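Particle-associated glycoside hydrolase (Acinetobacter phage Fri1, PDB 6C72) probably cleaves the capsular polysaccharide of its Acinetobacter baumannii host as a trimeric tailspike depolymerase, clearing the way for phage entry. Local coordinates at residues Q441-V446 against V459-I464; G390-S395 against L416-F421; L503-R508 against Y558-R563. All coordinates share one frame; numbering follows the deposited sequence.

Contact 1: residues Q441-V446 against V459-I464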
loop_
_atom_site.group_PDB
_atom_site.type_symbol
_atom_site.label_atom_id
_atom_site.label_comp_id
_atom_site.label_asym_id
_atom_site.label_seq_id
_atom_site.Cartn_x
_atom_site.Cartn_y
_atom_site.Cartn_z
ATOM N N GLN A 441 18.860 -3.258 -20.622
ATOM C CA GLN A 441 18.456 -1.952 -20.130
ATOM C C GLN A 441 18.025 -1.970 -18.677
ATOM O O GLN A 441 18.416 -1.092 -17.911
ATOM C CB GLN A 441 17.301 -1.408 -20.969
ATOM C CG GLN A 441 17.628 -1.141 -22.410
ATOM C CD GLN A 441 16.387 -0.745 -23.176
ATOM O OE1 GLN A 441 15.277 -1.181 -22.849
ATOM N NE2 GLN A 441 16.558 0.089 -24.192
ATOM N N ALA A 442 17.191 -2.933 -18.292
ATOM C CA ALA A 442 16.591 -2.913 -16.974
ATOM C C ALA A 442 17.600 -3.309 -15.899
ATOM O O ALA A 442 18.638 -3.917 -16.168
ATOM C CB ALA A 442 15.390 -3.860 -16.917
ATOM N N SER A 443 17.267 -2.957 -14.661
ATOM C CA SER A 443 17.959 -3.498 -13.512
ATOM C C SER A 443 17.310 -4.820 -13.138
ATOM O O SER A 443 16.080 -4.918 -13.073
ATOM C CB SER A 443 17.923 -2.527 -12.335
ATOM O OG SER A 443 18.820 -1.456 -12.557
ATOM N N PHE A 444 18.143 -5.833 -12.912
ATOM C CA PHE A 444 17.706 -7.161 -12.506
ATOM C C PHE A 444 18.274 -7.456 -11.125
ATOM O O PHE A 444 19.490 -7.371 -10.920
ATOM C CB PHE A 444 18.204 -8.228 -13.488
ATOM C CG PHE A 444 17.534 -8.194 -14.830
ATOM C CD1 PHE A 444 17.977 -7.321 -15.817
ATOM C CD2 PHE A 444 16.492 -9.062 -15.118
ATOM C CE1 PHE A 444 17.355 -7.294 -17.067
ATOM C CE2 PHE A 444 15.868 -9.043 -16.361
ATOM C CZ PHE A 444 16.296 -8.164 -17.336
ATOM N N GLY A 445 17.403 -7.805 -10.190
ATOM C CA GLY A 445 17.807 -8.392 -8.927
ATOM C C GLY A 445 17.786 -9.905 -8.994
ATOM O O GLY A 445 17.992 -10.511 -10.051
ATOM N N VAL A 446 17.538 -10.531 -7.846
ATOM C CA VAL A 446 17.288 -11.962 -7.838
ATOM C C VAL A 446 15.975 -12.241 -8.557
ATOM O O VAL A 446 14.967 -11.566 -8.315
ATOM C CB VAL A 446 17.244 -12.494 -6.402
ATOM C CG1 VAL A 446 16.788 -13.949 -6.396
ATOM C CG2 VAL A 446 18.606 -12.363 -5.744
ATOM N N VAL A 459 22.047 -7.509 -12.221
ATOM C CA VAL A 459 22.876 -6.406 -12.692
ATOM C C VAL A 459 22.176 -5.104 -12.339
ATOM O O VAL A 459 20.969 -4.953 -12.569
ATOM C CB VAL A 459 23.157 -6.517 -14.207
ATOM C CG1 VAL A 459 21.858 -6.680 -15.007
ATOM C CG2 VAL A 459 23.943 -5.321 -14.705
ATOM N N ASP A 460 22.928 -4.166 -11.762
ATOM C CA ASP A 460 22.392 -2.877 -11.339
ATOM C C ASP A 460 22.647 -1.834 -12.424
ATOM O O ASP A 460 23.793 -1.636 -12.848
ATOM C CB ASP A 460 23.010 -2.438 -10.015
ATOM C CG ASP A 460 22.308 -1.221 -9.408
ATOM O OD1 ASP A 460 21.180 -0.875 -9.864
ATOM O OD2 ASP A 460 22.906 -0.610 -8.481
ATOM N N ARG A 461 21.571 -1.187 -12.884
ATOM C CA ARG A 461 21.644 -0.115 -13.872
ATOM C C ARG A 461 20.867 1.117 -13.406
ATOM O O ARG A 461 20.508 1.981 -14.222
ATOM C CB ARG A 461 21.134 -0.612 -15.233
ATOM C CG ARG A 461 21.836 -1.896 -15.726
ATOM C CD ARG A 461 21.486 -2.255 -17.160
ATOM N NE ARG A 461 22.297 -3.354 -17.683
ATOM C CZ ARG A 461 21.813 -4.550 -18.029
ATOM N NH1 ARG A 461 20.516 -4.804 -17.910
ATOM N NH2 ARG A 461 22.619 -5.497 -18.501
ATOM N N ARG A 462 20.581 1.207 -12.113
ATOM C CA ARG A 462 19.791 2.315 -11.608
ATOM C C ARG A 462 20.614 3.600 -11.576
ATOM O O ARG A 462 21.829 3.591 -11.357
ATOM C CB ARG A 462 19.260 1.995 -10.211
ATOM C CG ARG A 462 18.213 0.876 -10.172
ATOM C CD ARG A 462 17.980 0.429 -8.729
ATOM N NE ARG A 462 19.224 -0.101 -8.182
ATOM C CZ ARG A 462 19.539 -0.093 -6.891
ATOM N NH1 ARG A 462 18.694 0.428 -6.002
ATOM N NH2 ARG A 462 20.709 -0.594 -6.497
ATOM N N THR A 463 19.919 4.721 -11.762
ATOM C CA THR A 463 20.585 6.018 -11.788
ATOM C C THR A 463 21.153 6.384 -10.420
ATOM O O THR A 463 22.229 6.982 -10.333
ATOM C CB THR A 463 19.608 7.091 -12.282
ATOM O OG1 THR A 463 19.161 6.764 -13.604
ATOM C CG2 THR A 463 20.271 8.450 -12.316
ATOM N N ILE A 464 20.449 6.035 -9.343
ATOM C CA ILE A 464 20.877 6.432 -8.006
ATOM C C ILE A 464 22.267 5.882 -7.697
ATOM O O ILE A 464 23.028 6.486 -6.935
ATOM C CB ILE A 464 19.835 5.978 -6.961
ATOM C CG1 ILE A 464 20.191 6.493 -5.577
ATOM C CG2 ILE A 464 19.712 4.462 -6.903
ATOM C CD1 ILE A 464 20.064 7.961 -5.468
#
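F444 and V459 form a single antiparallel bridge by which the loop 459-464, on its way out of the beta-helix, is tied back onto the short strand 443-444. Their backbones bond both ways: F444 N to V459 O at 3.0 Å, and V459 N to F444 O at 2.9 Å. Beside the bridge the two side chains lie together, pointing the same way, with F444 CD1 4.0 Å from V459 CG1. S443 continues the tie. Its OG lies anti to the carbonyl carbon (chi1 -75°), where it takes the N-H of R461 at 2.8 Å and also bonds to G419 O, so this buried hydroxyl has partners on two chain segments. Strand 443-444 pairs in parallel with strand 422-429, as expected in a right-handed parallel beta-helix tailspike near the end of its stack of coils. R461 reaches back with an extended chain: its NH1 donates to A442 O at 2.7 Å along a bent path (137°) and has a second acceptor in A439 O. The guanidinium and the F444 ring stand almost perpendicular, 89° apart, and meet edge to edge. Within the loop, D460 OD1 closes an Asx turn by accepting from R462 N at 3.1 Å; R462 NE reaches the same oxygen from the opposite face of the carboxylate at 2.7 Å, completing a side-on salt bridge with NH2 on OD2. Y468 of the second subunit also bonds D460 OD2.

Contact 2: residues G390-S395 against L416-F421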
loop_
_atom_site.group_PDB
_atom_site.type_symbol
_atom_site.label_atom_id
_atom_site.label_comp_id
_atom_site.label_asym_id
_atom_site.label_seq_id
_atom_site.Cartn_x
_atom_site.Cartn_y
_atom_site.Cartn_z
ATOM N N GLY A 390 9.127 2.863 -29.923
ATOM C CA GLY A 390 9.800 3.990 -29.314
ATOM C C GLY A 390 9.260 4.401 -27.964
ATOM O O GLY A 390 9.902 5.210 -27.285
ATOM N N TYR A 391 8.092 3.915 -27.563
ATOM C CA TYR A 391 7.598 4.239 -26.236
ATOM C C TYR A 391 8.446 3.531 -25.187
ATOM O O TYR A 391 8.931 2.415 -25.402
ATOM C CB TYR A 391 6.136 3.843 -26.093
ATOM C CG TYR A 391 5.179 4.806 -26.749
ATOM C CD1 TYR A 391 5.641 5.878 -27.513
ATOM C CD2 TYR A 391 3.815 4.654 -26.598
ATOM C CE1 TYR A 391 4.753 6.766 -28.112
ATOM C CE2 TYR A 391 2.925 5.532 -27.189
ATOM C CZ TYR A 391 3.398 6.579 -27.941
ATOM O OH TYR A 391 2.495 7.422 -28.522
ATOM N N VAL A 392 8.647 4.194 -24.055
ATOM C CA VAL A 392 9.581 3.720 -23.048
ATOM C C VAL A 392 8.859 3.623 -21.719
ATOM O O VAL A 392 7.989 4.444 -21.415
ATOM C CB VAL A 392 10.812 4.655 -22.933
ATOM C CG1 VAL A 392 11.875 4.057 -21.991
ATOM C CG2 VAL A 392 11.399 4.926 -24.306
ATOM N N ILE A 393 9.210 2.612 -20.934
ATOM C CA ILE A 393 8.870 2.584 -19.520
ATOM C C ILE A 393 10.061 3.179 -18.787
ATOM O O ILE A 393 11.100 2.532 -18.642
ATOM C CB ILE A 393 8.557 1.172 -19.020
ATOM C CG1 ILE A 393 7.464 0.536 -19.871
ATOM C CG2 ILE A 393 8.144 1.216 -17.554
ATOM C CD1 ILE A 393 7.149 -0.910 -19.492
ATOM N N THR A 394 9.896 4.411 -18.320
ATOM C CA THR A 394 11.002 5.176 -17.779
ATOM C C THR A 394 11.508 4.587 -16.479
ATOM O O THR A 394 12.721 4.496 -16.265
ATOM C CB THR A 394 10.539 6.606 -17.574
ATOM O OG1 THR A 394 10.171 7.133 -18.847
ATOM C CG2 THR A 394 11.641 7.452 -16.986
ATOM N N SER A 395 10.604 4.195 -15.594
ATOM C CA SER A 395 11.018 3.649 -14.312
ATOM C C SER A 395 9.898 2.789 -13.759
ATOM O O SER A 395 8.742 2.873 -14.196
ATOM C CB SER A 395 11.353 4.758 -13.314
ATOM O OG SER A 395 10.228 5.568 -13.095
ATOM N N LEU A 416 10.735 -0.871 -24.524
ATOM C CA LEU A 416 11.984 -0.230 -24.121
ATOM C C LEU A 416 11.847 0.247 -22.684
ATOM O O LEU A 416 10.797 0.781 -22.304
ATOM C CB LEU A 416 12.323 0.958 -25.012
ATOM C CG LEU A 416 12.417 0.741 -26.518
ATOM C CD1 LEU A 416 12.338 2.083 -27.234
ATOM C CD2 LEU A 416 13.724 0.011 -26.866
ATOM N N VAL A 417 12.879 0.019 -21.871
ATOM C CA VAL A 417 12.887 0.482 -20.491
ATOM C C VAL A 417 14.222 1.166 -20.229
ATOM O O VAL A 417 15.099 1.218 -21.094
ATOM C CB VAL A 417 12.637 -0.657 -19.470
ATOM C CG1 VAL A 417 11.380 -1.453 -19.823
ATOM C CG2 VAL A 417 13.855 -1.580 -19.318
ATOM N N THR A 418 14.378 1.693 -19.024
ATOM C CA THR A 418 15.667 2.210 -18.586
ATOM C C THR A 418 16.112 1.420 -17.365
ATOM O O THR A 418 15.411 0.520 -16.885
ATOM C CB THR A 418 15.601 3.710 -18.283
ATOM O OG1 THR A 418 15.102 3.911 -16.960
ATOM C CG2 THR A 418 14.698 4.420 -19.268
ATOM N N GLY A 419 17.298 1.758 -16.867
ATOM C CA GLY A 419 17.836 1.104 -15.690
ATOM C C GLY A 419 17.055 1.358 -14.425
ATOM O O GLY A 419 17.264 0.644 -13.436
ATOM N N ASP A 420 16.162 2.346 -14.431
ATOM C CA ASP A 420 15.310 2.601 -13.283
ATOM C C ASP A 420 14.043 1.751 -13.308
ATOM O O ASP A 420 13.150 1.969 -12.492
ATOM C CB ASP A 420 14.988 4.094 -13.198
ATOM C CG ASP A 420 16.232 4.930 -12.967
ATOM O OD1 ASP A 420 17.055 4.548 -12.098
ATOM O OD2 ASP A 420 16.422 5.951 -13.672
ATOM N N PHE A 421 13.958 0.794 -14.228
ATOM C CA PHE A 421 12.926 -0.244 -14.236
ATOM C C PHE A 421 13.523 -1.503 -13.600
ATOM O O PHE A 421 14.413 -2.137 -14.179
ATOM C CB PHE A 421 12.453 -0.502 -15.670
ATOM C CG PHE A 421 11.249 -1.407 -15.779
ATOM C CD1 PHE A 421 9.984 -0.957 -15.427
ATOM C CD2 PHE A 421 11.376 -2.695 -16.268
ATOM C CE1 PHE A 421 8.867 -1.788 -15.540
ATOM C CE2 PHE A 421 10.259 -3.525 -16.384
ATOM C CZ PHE A 421 9.001 -3.066 -16.017
HETATM O O HOH W 1 7.727 0.516 -23.884
HETATM O O HOH W 2 14.500 7.022 -14.877
#
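T394 O receives the hydroxyl of T418, whose OG1 donates to it at 2.5 Å, and a water adds a weak second bond. OG1 sits between the backbone N and the carbonyl carbon of its own residue (chi1 83°), and the donor lies 19° off the carbonyl plane of T394. T418 OG1 in turn accepts from D420 N, two residues on, at 3.2 Å: an ST turn, set inside the type I turn T418-F421 where the chain rounds a corner. Upstream the two segments run in parallel as a short, weakly bonded two-stranded pair. Its firm bond is I393 N to L416 O at 2.8 Å, nearly straight at 166°; the return bond from T418 N to I393 O is weak. V392 and L416 lie on one face, where V392 CG2 rests 4.1 Å from L416 CB. I393 and V417 share the other face, I393 CB 3.9 Å from V417 CG1, and I393 CG2 approaches F421 CD1 to 3.6 Å. C372 of strand 372-375 and F384 of strand 384-385 pack against I393 and F421, while S395 OG bonds to D371 N one coil back. T418 OG1 thus donates to T394 O across the coils and accepts D420 N within its own turn, so one hydroxyl links the neighbouring coil and the corner.

Contact 3: residues L503-R508 against Y558-R563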
loop_
_atom_site.group_PDB
_atom_site.type_symbol
_atom_site.label_atom_id
_atom_site.label_comp_id
_atom_site.label_asym_id
_atom_site.label_seq_id
_atom_site.Cartn_x
_atom_site.Cartn_y
_atom_site.Cartn_z
ATOM N N LEU A 503 50.978 21.234 -10.999
ATOM C CA LEU A 503 50.552 20.687 -9.712
ATOM C C LEU A 503 51.593 20.950 -8.635
ATOM O O LEU A 503 52.748 21.269 -8.919
ATOM C CB LEU A 503 50.280 19.180 -9.792
ATOM C CG LEU A 503 51.447 18.257 -10.175
ATOM C CD1 LEU A 503 52.272 17.832 -8.973
ATOM C CD2 LEU A 503 50.923 17.027 -10.909
ATOM N N THR A 504 51.156 20.791 -7.385
ATOM C CA THR A 504 52.011 20.870 -6.205
ATOM C C THR A 504 51.719 19.659 -5.332
ATOM O O THR A 504 50.574 19.458 -4.913
ATOM C CB THR A 504 51.753 22.165 -5.430
ATOM O OG1 THR A 504 52.102 23.285 -6.250
ATOM C CG2 THR A 504 52.573 22.220 -4.165
ATOM N N VAL A 505 52.742 18.855 -5.061
ATOM C CA VAL A 505 52.578 17.644 -4.259
ATOM C C VAL A 505 52.534 18.041 -2.786
ATOM O O VAL A 505 53.187 19.016 -2.385
ATOM C CB VAL A 505 53.697 16.621 -4.538
ATOM C CG1 VAL A 505 53.647 16.151 -5.983
ATOM C CG2 VAL A 505 55.050 17.226 -4.228
ATOM N N PRO A 506 51.786 17.328 -1.953
ATOM C CA PRO A 506 51.689 17.696 -0.538
ATOM C C PRO A 506 52.943 17.291 0.225
ATOM O O PRO A 506 53.780 16.523 -0.253
ATOM C CB PRO A 506 50.464 16.906 -0.054
ATOM C CG PRO A 506 50.414 15.730 -0.942
ATOM C CD PRO A 506 50.938 16.169 -2.283
ATOM N N LEU A 507 53.049 17.815 1.441
ATOM C CA LEU A 507 54.106 17.387 2.344
ATOM C C LEU A 507 53.800 15.993 2.886
ATOM O O LEU A 507 52.739 15.415 2.617
ATOM C CB LEU A 507 54.261 18.386 3.489
ATOM C CG LEU A 507 54.869 19.734 3.112
ATOM C CD1 LEU A 507 54.639 20.752 4.209
ATOM C CD2 LEU A 507 56.354 19.546 2.846
ATOM N N ARG A 508 54.755 15.446 3.649
ATOM C CA ARG A 508 54.557 14.189 4.382
ATOM C C ARG A 508 53.996 13.094 3.480
ATOM O O ARG A 508 53.046 12.396 3.837
ATOM C CB ARG A 508 53.635 14.387 5.584
ATOM C CG ARG A 508 53.933 15.595 6.439
ATOM C CD ARG A 508 52.950 15.631 7.589
ATOM N NE ARG A 508 53.098 16.794 8.455
ATOM C CZ ARG A 508 52.389 16.972 9.564
ATOM N NH1 ARG A 508 51.492 16.063 9.935
ATOM N NH2 ARG A 508 52.574 18.055 10.301
ATOM N N TYR A 558 60.074 18.587 -18.036
ATOM C CA TYR A 558 59.556 18.744 -16.689
ATOM C C TYR A 558 60.572 19.490 -15.845
ATOM O O TYR A 558 61.773 19.429 -16.099
ATOM C CB TYR A 558 59.223 17.386 -16.056
ATOM C CG TYR A 558 60.338 16.388 -16.188
ATOM C CD1 TYR A 558 61.340 16.312 -15.231
ATOM C CD2 TYR A 558 60.398 15.526 -17.276
ATOM C CE1 TYR A 558 62.360 15.412 -15.345
ATOM C CE2 TYR A 558 61.420 14.617 -17.395
ATOM C CZ TYR A 558 62.398 14.576 -16.429
ATOM O OH TYR A 558 63.424 13.685 -16.540
ATOM N N SER A 559 60.073 20.196 -14.837
ATOM C CA SER A 559 60.918 20.988 -13.958
ATOM C C SER A 559 60.229 21.124 -12.613
ATOM O O SER A 559 59.021 21.360 -12.545
ATOM C CB SER A 559 61.200 22.370 -14.541
ATOM O OG SER A 559 61.801 23.214 -13.576
ATOM N N TRP A 560 61.007 20.957 -11.553
ATOM C CA TRP A 560 60.543 21.088 -10.182
ATOM C C TRP A 560 61.050 22.402 -9.608
ATOM O O TRP A 560 62.214 22.780 -9.807
ATOM C CB TRP A 560 61.032 19.924 -9.305
ATOM C CG TRP A 560 60.343 18.621 -9.571
ATOM C CD1 TRP A 560 60.813 17.579 -10.322
ATOM C CD2 TRP A 560 59.060 18.217 -9.080
ATOM N NE1 TRP A 560 59.893 16.557 -10.339
ATOM C CE2 TRP A 560 58.810 16.922 -9.583
ATOM C CE3 TRP A 560 58.096 18.824 -8.262
ATOM C CZ2 TRP A 560 57.636 16.227 -9.301
ATOM C CZ3 TRP A 560 56.925 18.124 -7.981
ATOM C CH2 TRP A 560 56.704 16.847 -8.505
ATOM N N SER A 561 60.164 23.098 -8.904
ATOM C CA SER A 561 60.525 24.241 -8.073
ATOM C C SER A 561 59.958 23.926 -6.696
ATOM O O SER A 561 58.766 24.134 -6.450
ATOM C CB SER A 561 59.966 25.534 -8.638
ATOM O OG SER A 561 60.223 26.611 -7.759
ATOM N N GLY A 562 60.797 23.407 -5.813
ATOM C CA GLY A 562 60.280 22.859 -4.573
ATOM C C GLY A 562 59.357 21.692 -4.886
ATOM O O GLY A 562 59.728 20.735 -5.573
ATOM N N ARG A 563 58.111 21.789 -4.432
ATOM C CA ARG A 563 57.115 20.744 -4.615
ATOM C C ARG A 563 56.160 21.029 -5.769
ATOM O O ARG A 563 55.175 20.301 -5.943
ATOM C CB ARG A 563 56.339 20.545 -3.313
ATOM C CG ARG A 563 57.071 19.657 -2.328
ATOM C CD ARG A 563 56.726 19.989 -0.883
ATOM N NE ARG A 563 55.303 20.236 -0.731
ATOM C CZ ARG A 563 54.770 21.358 -0.265
ATOM N NH1 ARG A 563 55.543 22.365 0.133
ATOM N NH2 ARG A 563 53.453 21.457 -0.199
#
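R563 crosses V505 obliquely and then passes L507 at about a right angle. Its CB and CG rest on the V505 CG2 methyl, CB at 3.7 Å. CD meets L507 CD2 at 3.8 Å. A bend at chi3 (42°) then brings NE round to V505 O, to which it donates at 2.9 Å, the donor tilted 25° from the carbonyl plane; NH2 adds a weak bond to the same oxygen at 3.3 Å. At CZ the guanidinium carries L507 CG centrally on one face, 3.7 Å away, and NH1 lies beside L507 CG and CD2. The guanidinium thus lies between L507 CG and, over the opposite face, the T504 methyl CG2, with V505 O near its edge. The backbone of R563 also takes part: its O accepts from V505 N at 3.0 Å. V505 in turn directs CG1 at the ring edge of W560, 4.0 Å from CH2. G562 and R563 are the central residues of a tight hairpin turn whose backbone angles fit type II', with the positive phi (62°) falling on glycine. The hairpin joins strand 556-561 to strand 564-569, and the latter lies next to strand 500-504 in the antiparallel four-stranded sheet of the C-terminal domain. From there 503-508 leads across to strand 509-517 of the larger antiparallel sheet, whose V534 packs against both V505 and W560.

Contacts 1 and 2 are neighbours, with centres 12 Å apart and two direct bonds between them, one of them from V417 N to Q441 OE1. Both belong to the last coils of the beta-helix, and other subunits come up against them, contact 1 most of all. All three contacts are partly buried; contact 2 alone includes an exposed touching residue. Contact 2 joins successive coils in parallel through a thin backbone ladder and a threonine corner; contact 1 ties the departing loop back through a single antiparallel bridge, with a salt bridge inside the loop. Contact 3, about 30 Å from contact 1 at the nearest atoms, belongs to the separate antiparallel C-terminal domain, where an arginine gripping a carbonyl joins a hairpin turn to the segment 503-508 that leads between the two sheets.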